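Local coordinates for p800 reaction center core protein (Heliobacterium modesticaldum, PDB 5V8K), which forms the homodimeric core of a type I photosynthetic reaction center, carrying bacteriochlorophyll g pigments and binding a 4Fe-4S cluster, at residues F274-V279 against L443-S448; H383-G388 against A453-Y458. One frame throughout, in Å; residues are numbered along the deposited sequence.

Contact 1: residues F274-V279 against L443-S448; sequences FWIGGV and LAIFFS. With GBF (Bacteriochlorophyll g), chain T.
Ile276 reaches from helix 258-291 to Ala444, Ile445 and Ser448, and every touch between 274-279 and 443-448 passes through it. Its CB already lies 4.0 Å from CD1 of Ile445. From there the side chain forks. The CG2 branch, set anti to the backbone N, enters the notch between two neighbours, 3.7 Å from Ile445 CD1 and 3.9 Å from Ala444 CB; the two isoleucines cross obliquely. The other branch runs through CG1, anti to the carbonyl carbon (chi1 -67°), and extends to CD1, which rests 3.6 Å from Ala444 O and 3.8 Å from Ser448 CB. This is apolar packing between two predicted transmembrane helices in the PsaA/PsaB-related region, with no hydrogen bond bridging them. Ser448 keeps its hydroxyl on its own segment: OG donates to Ile445 O at 2.7 Å, tilted 27° from the carbonyl plane. Phe587 of helix 575-599 touches both Ile445 and Ser448. Elsewhere on 274-279, a bacteriochlorophyll g is met by Trp275, whose CZ2 comes 3.3 Å from the pigment's vinyl carbon CBB at the indole edge, and by Val279, whose CG2 sits 3.6 Å from C1B of the macrocycle.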
loop_
_atom_site.group_PDB
_atom_site.type_symbol
_atom_site.label_atom_id
_atom_site.label_comp_id
_atom_site.label_asym_id
_atom_site.label_seq_id
_atom_site.Cartn_x
_atom_site.Cartn_y
_atom_site.Cartn_z
ATOM N N PHE A 274 17.722 4.625 -15.797
ATOM C CA PHE A 274 18.304 4.704 -17.140
ATOM C C PHE A 274 18.292 3.343 -17.838
ATOM O O PHE A 274 18.173 3.282 -19.061
ATOM C CB PHE A 274 19.729 5.253 -17.091
ATOM C CG PHE A 274 19.805 6.759 -17.096
ATOM C CD1 PHE A 274 19.712 7.448 -18.285
ATOM C CD2 PHE A 274 19.959 7.479 -15.915
ATOM C CE1 PHE A 274 19.765 8.833 -18.305
ATOM C CE2 PHE A 274 20.003 8.854 -15.939
ATOM C CZ PHE A 274 19.914 9.531 -17.138
ATOM N N TRP A 275 18.431 2.251 -17.084
ATOM C CA TRP A 275 18.362 0.916 -17.666
ATOM C C TRP A 275 16.990 0.686 -18.286
ATOM O O TRP A 275 16.868 0.292 -19.444
ATOM C CB TRP A 275 18.646 -0.121 -16.569
ATOM C CG TRP A 275 18.671 -1.572 -16.950
ATOM C CD1 TRP A 275 19.159 -2.133 -18.099
ATOM C CD2 TRP A 275 18.195 -2.656 -16.143
ATOM N NE1 TRP A 275 19.007 -3.515 -18.053
ATOM C CE2 TRP A 275 18.424 -3.852 -16.851
ATOM C CE3 TRP A 275 17.592 -2.727 -14.884
ATOM C CZ2 TRP A 275 18.062 -5.104 -16.334
ATOM C CZ3 TRP A 275 17.229 -3.947 -14.384
ATOM C CH2 TRP A 275 17.469 -5.130 -15.106
ATOM N N ILE A 276 15.942 0.961 -17.515
ATOM C CA ILE A 276 14.598 0.661 -17.968
ATOM C C ILE A 276 14.163 1.659 -19.022
ATOM O O ILE A 276 13.589 1.279 -20.039
ATOM C CB ILE A 276 13.640 0.617 -16.768
ATOM C CG1 ILE A 276 14.010 -0.577 -15.885
ATOM C CG2 ILE A 276 12.187 0.547 -17.241
ATOM C CD1 ILE A 276 13.384 -0.586 -14.513
ATOM N N GLY A 277 14.443 2.951 -18.813
ATOM C CA GLY A 277 14.123 3.938 -19.829
ATOM C C GLY A 277 14.935 3.777 -21.093
ATOM O O GLY A 277 14.439 4.033 -22.190
ATOM N N GLY A 278 16.189 3.354 -20.973
ATOM C CA GLY A 278 16.971 3.087 -22.168
ATOM C C GLY A 278 16.413 1.931 -22.971
ATOM O O GLY A 278 16.330 1.993 -24.207
ATOM N N VAL A 279 16.034 0.853 -22.287
ATOM C CA VAL A 279 15.432 -0.287 -22.973
ATOM C C VAL A 279 14.103 0.115 -23.606
ATOM O O VAL A 279 13.774 -0.325 -24.714
ATOM C CB VAL A 279 15.288 -1.471 -21.995
ATOM C CG1 VAL A 279 14.463 -2.617 -22.602
ATOM C CG2 VAL A 279 16.684 -1.976 -21.633
ATOM N N LEU A 443 5.476 -1.105 -15.842
ATOM C CA LEU A 443 5.492 -2.276 -14.992
ATOM C C LEU A 443 6.923 -2.623 -14.604
ATOM O O LEU A 443 7.178 -3.065 -13.482
ATOM C CB LEU A 443 4.792 -3.462 -15.713
ATOM C CG LEU A 443 4.529 -4.757 -14.951
ATOM C CD1 LEU A 443 3.682 -4.482 -13.687
ATOM C CD2 LEU A 443 3.851 -5.843 -15.789
ATOM N N ALA A 444 7.875 -2.426 -15.512
ATOM C CA ALA A 444 9.262 -2.676 -15.141
ATOM C C ALA A 444 9.722 -1.703 -14.049
ATOM O O ALA A 444 10.429 -2.098 -13.110
ATOM C CB ALA A 444 10.155 -2.614 -16.369
ATOM N N ILE A 445 9.274 -0.442 -14.114
ATOM C CA ILE A 445 9.578 0.518 -13.052
ATOM C C ILE A 445 9.057 0.012 -11.710
ATOM O O ILE A 445 9.752 0.079 -10.695
ATOM C CB ILE A 445 8.991 1.902 -13.386
ATOM C CG1 ILE A 445 9.638 2.503 -14.668
ATOM C CG2 ILE A 445 9.137 2.836 -12.188
ATOM C CD1 ILE A 445 11.141 2.867 -14.513
ATOM N N PHE A 446 7.802 -0.450 -11.683
ATOM C CA PHE A 446 7.196 -1.022 -10.475
ATOM C C PHE A 446 8.012 -2.202 -9.962
ATOM O O PHE A 446 8.326 -2.290 -8.771
ATOM C CB PHE A 446 5.769 -1.527 -10.764
ATOM C CG PHE A 446 4.715 -0.462 -10.838
ATOM C CD1 PHE A 446 4.455 0.353 -9.762
ATOM C CD2 PHE A 446 3.946 -0.321 -11.979
ATOM C CE1 PHE A 446 3.440 1.359 -9.836
ATOM C CE2 PHE A 446 2.947 0.670 -12.083
ATOM C CZ PHE A 446 2.703 1.515 -10.997
ATOM N N PHE A 447 8.276 -3.173 -10.842
ATOM C CA PHE A 447 8.991 -4.391 -10.463
ATOM C C PHE A 447 10.409 -4.092 -9.960
ATOM O O PHE A 447 10.975 -4.869 -9.172
ATOM C CB PHE A 447 9.062 -5.341 -11.673
ATOM C CG PHE A 447 7.785 -6.166 -11.941
ATOM C CD1 PHE A 447 6.574 -5.877 -11.334
ATOM C CD2 PHE A 447 7.835 -7.235 -12.806
ATOM C CE1 PHE A 447 5.426 -6.648 -11.603
ATOM C CE2 PHE A 447 6.683 -8.004 -13.081
ATOM C CZ PHE A 447 5.488 -7.701 -12.462
ATOM N N SER A 448 11.009 -2.992 -10.426
ATOM C CA SER A 448 12.401 -2.683 -10.083
ATOM C C SER A 448 12.574 -2.421 -8.602
ATOM O O SER A 448 13.704 -2.456 -8.105
ATOM C CB SER A 448 12.922 -1.481 -10.885
ATOM O OG SER A 448 12.396 -0.244 -10.393
HETATM MG MG GBF T . 20.504 -3.864 -24.229
HETATM C CHA GBF T . 20.398 -3.191 -27.671
HETATM C CHB GBF T . 17.316 -4.728 -24.362
HETATM C CHC GBF T . 21.041 -4.990 -21.054
HETATM C CHD GBF T . 24.012 -2.953 -24.381
HETATM N NA GBF T . 19.160 -3.952 -25.678
HETATM C C1A GBF T . 19.179 -3.719 -26.992
HETATM C C2A GBF T . 18.025 -4.124 -27.837
HETATM C C3A GBF T . 16.996 -4.077 -26.702
HETATM C C4A GBF T . 17.879 -4.260 -25.508
HETATM C CMA GBF T . 16.242 -2.755 -26.601
HETATM C CAA GBF T . 18.248 -5.483 -28.543
HETATM C CBA GBF T . 18.292 -6.679 -27.593
HETATM C CGA GBF T . 18.420 -7.947 -28.411
HETATM O O1A GBF T . 17.665 -8.146 -29.358
HETATM O O2A GBF T . 18.971 -9.091 -27.708
HETATM N NB GBF T . 19.347 -4.924 -22.920
HETATM C C1B GBF T . 18.007 -5.047 -23.077
HETATM C C2B GBF T . 17.503 -5.666 -21.958
HETATM C C3B GBF T . 18.543 -5.753 -21.049
HETATM C C4B GBF T . 19.677 -5.154 -21.648
HETATM C CMB GBF T . 16.082 -6.157 -21.780
HETATM C CAB GBF T . 18.330 -6.408 -19.752
HETATM C CBB GBF T . 19.231 -6.854 -18.905
HETATM N NC GBF T . 22.164 -3.951 -23.034
HETATM C C1C GBF T . 22.194 -4.392 -21.779
HETATM C C2C GBF T . 23.371 -4.303 -20.871
HETATM C C3C GBF T . 24.141 -3.760 -21.980
HETATM C C4C GBF T . 23.445 -3.535 -23.160
HETATM C CMC GBF T . 23.106 -3.205 -19.808
HETATM C CAC GBF T . 25.565 -3.416 -21.799
HETATM C CBC GBF T . 26.263 -3.690 -20.490
HETATM N ND GBF T . 21.915 -3.272 -25.547
HETATM C C1D GBF T . 23.188 -2.885 -25.598
HETATM C C2D GBF T . 23.844 -2.335 -26.978
HETATM C C3D GBF T . 22.629 -2.547 -27.638
HETATM C C4D GBF T . 21.535 -3.051 -26.869
HETATM C CMD GBF T . 25.179 -1.845 -27.401
HETATM C CAD GBF T . 22.165 -2.475 -29.042
HETATM O OBD GBF T . 22.660 -1.927 -30.082
HETATM C CBD GBF T . 20.685 -2.762 -29.061
HETATM C CGD GBF T . 19.825 -1.570 -29.366
HETATM O O1D GBF T . 19.405 -0.817 -28.503
HETATM O O2D GBF T . 19.468 -1.244 -30.714
HETATM C CED GBF T . 19.573 0.139 -31.051
HETATM C C1 GBF T . 18.754 -10.443 -28.100
HETATM C C2 GBF T . 18.861 -11.257 -26.835
HETATM C C3 GBF T . 20.042 -11.583 -26.287
HETATM C C4 GBF T . 21.336 -11.168 -26.920
HETATM C C5 GBF T . 20.073 -12.383 -25.004
#

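Contact 2: residues H383-G388 against A453-Y458; sequences HAIAGG and APAWFY. With GBF (Bacteriochlorophyll g), chain Z.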
loop_
_atom_site.group_PDB
_atom_site.type_symbol
_atom_site.label_atom_id
_atom_site.label_comp_id
_atom_site.label_asym_id
_atom_site.label_seq_id
_atom_site.Cartn_x
_atom_site.Cartn_y
_atom_site.Cartn_z
ATOM N N HIS A 383 20.612 -13.603 -3.732
ATOM C CA HIS A 383 19.602 -14.284 -4.540
ATOM C C HIS A 383 18.314 -13.483 -4.642
ATOM O O HIS A 383 17.609 -13.596 -5.644
ATOM C CB HIS A 383 19.348 -15.681 -4.005
ATOM C CG HIS A 383 20.482 -16.602 -4.272
ATOM N ND1 HIS A 383 21.594 -16.656 -3.464
ATOM C CD2 HIS A 383 20.713 -17.454 -5.296
ATOM C CE1 HIS A 383 22.455 -17.522 -3.963
ATOM N NE2 HIS A 383 21.928 -18.048 -5.056
ATOM N N ALA A 384 17.992 -12.655 -3.649
ATOM C CA ALA A 384 16.789 -11.840 -3.767
ATOM C C ALA A 384 16.982 -10.716 -4.798
ATOM O O ALA A 384 16.066 -10.384 -5.557
ATOM C CB ALA A 384 16.419 -11.272 -2.397
ATOM N N ILE A 385 18.175 -10.138 -4.837
ATOM C CA ILE A 385 18.518 -9.103 -5.796
ATOM C C ILE A 385 18.645 -9.679 -7.204
ATOM O O ILE A 385 18.118 -9.120 -8.169
ATOM C CB ILE A 385 19.818 -8.412 -5.345
ATOM C CG1 ILE A 385 19.542 -7.672 -4.053
ATOM C CG2 ILE A 385 20.385 -7.463 -6.410
ATOM C CD1 ILE A 385 20.794 -7.225 -3.335
ATOM N N ALA A 386 19.398 -10.757 -7.361
ATOM C CA ALA A 386 19.434 -11.450 -8.651
ATOM C C ALA A 386 18.025 -11.793 -9.145
ATOM O O ALA A 386 17.675 -11.543 -10.305
ATOM C CB ALA A 386 20.269 -12.711 -8.530
ATOM N N GLY A 387 17.199 -12.357 -8.272
ATOM C CA GLY A 387 15.821 -12.660 -8.661
ATOM C C GLY A 387 15.026 -11.413 -9.026
ATOM O O GLY A 387 14.225 -11.426 -9.968
ATOM N N GLY A 388 15.210 -10.331 -8.259
ATOM C CA GLY A 388 14.531 -9.085 -8.579
ATOM C C GLY A 388 14.939 -8.544 -9.935
ATOM O O GLY A 388 14.110 -8.023 -10.684
ATOM N N ALA A 453 14.924 -2.311 -3.153
ATOM C CA ALA A 453 14.681 -2.429 -1.717
ATOM C C ALA A 453 15.626 -3.425 -1.061
ATOM O O ALA A 453 16.336 -3.041 -0.110
ATOM C CB ALA A 453 13.219 -2.784 -1.459
ATOM N N PRO A 454 15.738 -4.666 -1.515
ATOM C CA PRO A 454 16.714 -5.564 -0.894
ATOM C C PRO A 454 18.147 -5.053 -0.967
ATOM O O PRO A 454 18.948 -5.324 -0.068
ATOM C CB PRO A 454 16.557 -6.870 -1.710
ATOM C CG PRO A 454 15.401 -6.683 -2.520
ATOM C CD PRO A 454 15.058 -5.309 -2.666
ATOM N N ALA A 455 18.523 -4.421 -2.075
ATOM C CA ALA A 455 19.857 -3.855 -2.184
ATOM C C ALA A 455 20.079 -2.803 -1.099
ATOM O O ALA A 455 21.096 -2.828 -0.406
ATOM C CB ALA A 455 20.062 -3.255 -3.561
ATOM N N TRP A 456 19.100 -1.927 -0.885
ATOM C CA TRP A 456 19.240 -0.901 0.140
ATOM C C TRP A 456 19.308 -1.513 1.535
ATOM O O TRP A 456 20.192 -1.164 2.338
ATOM C CB TRP A 456 18.094 0.120 0.055
ATOM C CG TRP A 456 18.192 1.024 1.266
ATOM C CD1 TRP A 456 17.386 0.998 2.344
ATOM C CD2 TRP A 456 19.219 1.987 1.550
ATOM N NE1 TRP A 456 17.836 1.885 3.301
ATOM C CE2 TRP A 456 18.963 2.506 2.834
ATOM C CE3 TRP A 456 20.336 2.445 0.856
ATOM C CZ2 TRP A 456 19.783 3.493 3.436
ATOM C CZ3 TRP A 456 21.155 3.421 1.450
ATOM C CH2 TRP A 456 20.865 3.935 2.718
ATOM N N PHE A 457 18.379 -2.414 1.856
ATOM C CA PHE A 457 18.403 -3.058 3.163
ATOM C C PHE A 457 19.740 -3.746 3.399
ATOM O O PHE A 457 20.321 -3.613 4.478
ATOM C CB PHE A 457 17.235 -4.026 3.309
ATOM C CG PHE A 457 15.875 -3.350 3.330
ATOM C CD1 PHE A 457 15.645 -2.205 4.079
ATOM C CD2 PHE A 457 14.833 -3.847 2.554
ATOM C CE1 PHE A 457 14.378 -1.594 4.059
ATOM C CE2 PHE A 457 13.612 -3.272 2.555
ATOM C CZ PHE A 457 13.376 -2.138 3.286
ATOM N N TYR A 458 20.298 -4.396 2.378
ATOM C CA TYR A 458 21.606 -5.020 2.555
ATOM C C TYR A 458 22.685 -3.973 2.827
ATOM O O TYR A 458 23.484 -4.105 3.769
ATOM C CB TYR A 458 21.961 -5.855 1.332
ATOM C CG TYR A 458 23.341 -6.421 1.414
ATOM C CD1 TYR A 458 23.591 -7.566 2.145
ATOM C CD2 TYR A 458 24.396 -5.830 0.762
ATOM C CE1 TYR A 458 24.868 -8.086 2.260
ATOM C CE2 TYR A 458 25.675 -6.355 0.850
ATOM C CZ TYR A 458 25.910 -7.472 1.626
ATOM O OH TYR A 458 27.191 -8.020 1.741
HETATM MG MG GBF Z . 23.104 -18.701 -7.112
HETATM C CHA GBF Z . 25.955 -17.276 -5.736
HETATM C CHB GBF Z . 22.475 -15.987 -8.823
HETATM C CHC GBF Z . 20.648 -20.568 -8.701
HETATM C CHD GBF Z . 24.095 -21.730 -5.430
HETATM N NA GBF Z . 24.005 -16.981 -7.244
HETATM C C1A GBF Z . 25.170 -16.508 -6.768
HETATM C C2A GBF Z . 25.327 -15.024 -6.810
HETATM C C3A GBF Z . 24.391 -14.740 -7.969
HETATM C C4A GBF Z . 23.552 -15.977 -7.999
HETATM C CMA GBF Z . 23.578 -13.470 -7.698
HETATM C CAA GBF Z . 26.733 -14.452 -7.054
HETATM C CBA GBF Z . 27.453 -15.202 -8.172
HETATM C CGA GBF Z . 28.912 -14.810 -8.196
HETATM O O1A GBF Z . 29.578 -14.733 -7.177
HETATM O O2A GBF Z . 29.604 -14.783 -9.469
HETATM N NB GBF Z . 21.717 -18.299 -8.548
HETATM C C1B GBF Z . 21.600 -17.125 -9.179
HETATM C C2B GBF Z . 20.606 -17.209 -10.138
HETATM C C3B GBF Z . 20.127 -18.522 -10.082
HETATM C C4B GBF Z . 20.848 -19.159 -9.069
HETATM C CMB GBF Z . 20.217 -16.062 -11.037
HETATM C CAB GBF Z . 19.081 -19.188 -10.893
HETATM C CBB GBF Z . 18.487 -18.725 -11.960
HETATM N NC GBF Z . 22.554 -20.660 -7.076
HETATM C C1C GBF Z . 21.546 -21.224 -7.732
HETATM C C2C GBF Z . 21.101 -22.625 -7.560
HETATM C C3C GBF Z . 22.198 -22.838 -6.631
HETATM C C4C GBF Z . 22.968 -21.729 -6.355
HETATM C CMC GBF Z . 19.771 -22.546 -6.835
HETATM C CAC GBF Z . 22.443 -24.142 -5.965
HETATM C CBC GBF Z . 21.601 -25.366 -6.254
HETATM N ND GBF Z . 24.601 -19.445 -5.998
HETATM C C1D GBF Z . 24.889 -20.524 -5.280
HETATM C C2D GBF Z . 26.092 -20.565 -4.220
HETATM C C3D GBF Z . 26.355 -19.226 -4.527
HETATM C C4D GBF Z . 25.559 -18.590 -5.517
HETATM C CMD GBF Z . 26.637 -21.596 -3.285
HETATM C CAD GBF Z . 27.278 -18.189 -4.025
HETATM O OBD GBF Z . 28.321 -18.196 -3.286
HETATM C CBD GBF Z . 27.024 -16.926 -4.775
HETATM C CGD GBF Z . 26.562 -15.849 -3.850
HETATM O O1D GBF Z . 25.574 -15.947 -3.147
HETATM O O2D GBF Z . 27.314 -14.643 -3.741
HETATM C CED GBF Z . 26.903 -13.735 -2.716
HETATM C C1 GBF Z . 31.026 -14.761 -9.479
HETATM C C2 GBF Z . 31.556 -14.194 -10.782
HETATM C C3 GBF Z . 31.756 -14.955 -11.868
HETATM C C4 GBF Z . 31.459 -16.423 -11.878
HETATM C C5 GBF Z . 32.284 -14.309 -13.121
#
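Ala384 and Ile385 of helix 376-401 pack on Pro454 and Ala455 of helix 449-459, two predicted transmembrane helices running nearly antiparallel (155°) with their local axes 9.2 Å apart. Just before them, His383 is an axial ligand of a bacteriochlorophyll g, the usual way this kind of protein holds its pigments: NE2 lies 2.5 Å from the magnesium. CG lies anti to the carbonyl carbon (chi1 -72°), which carries the imidazole off to the pigment while Ala384 and Ile385 serve the neighbouring helix. At the far side of the ring, ND1 is hydrogen-bonded to Phe379 O one turn earlier, which fixes the ring's rotation and directs NE2 at the metal. With an alanine in place of His383, the magnesium would probably lose its histidine ligand and the macrocycle would be less firmly seated. Ala384 makes a looser touch, CB to CB with Pro454 at 4.5 Å, and borders a bacteriochlorophyll g'. Ile385 carries most of the contact. Its side chain and the proline ring lie alongside, pointing opposite ways, CG1 passing 3.9 Å from Pro454 CB. Ala386 turns back to the pigment of His383, its CB 3.5 Å from the methyl carbon CMA. Helix 449-459 is kinked at Pro454, whose ring nitrogen has no hydrogen to give to the turn before. Just past this kink, CD1 at the extended tip of Ile385 rests 3.7 Å from Ala455 CA and 4.0 Å from its CB.

The two contacts lie 16 Å apart between centres, their nearest atoms about 5 Å from each other without touching. Along the chain the segments alternate: 274-279, 383-388, 443-448, 453-458. Helix 258-291 supplies contact 1 and helix 376-401 contact 2, while their partners lie on helices 437-447 and 449-459, which follow one another within a single predicted transmembrane span. Both parts of that broken span touch both helices, contact 1 marking its packing on helix 258-291 and contact 2 its packing on helix 376-401. All four segments belong to the PsaA/PsaB-related range, and both first segments also touch a bacteriochlorophyll g, so interhelical packing and pigment binding share the same helices.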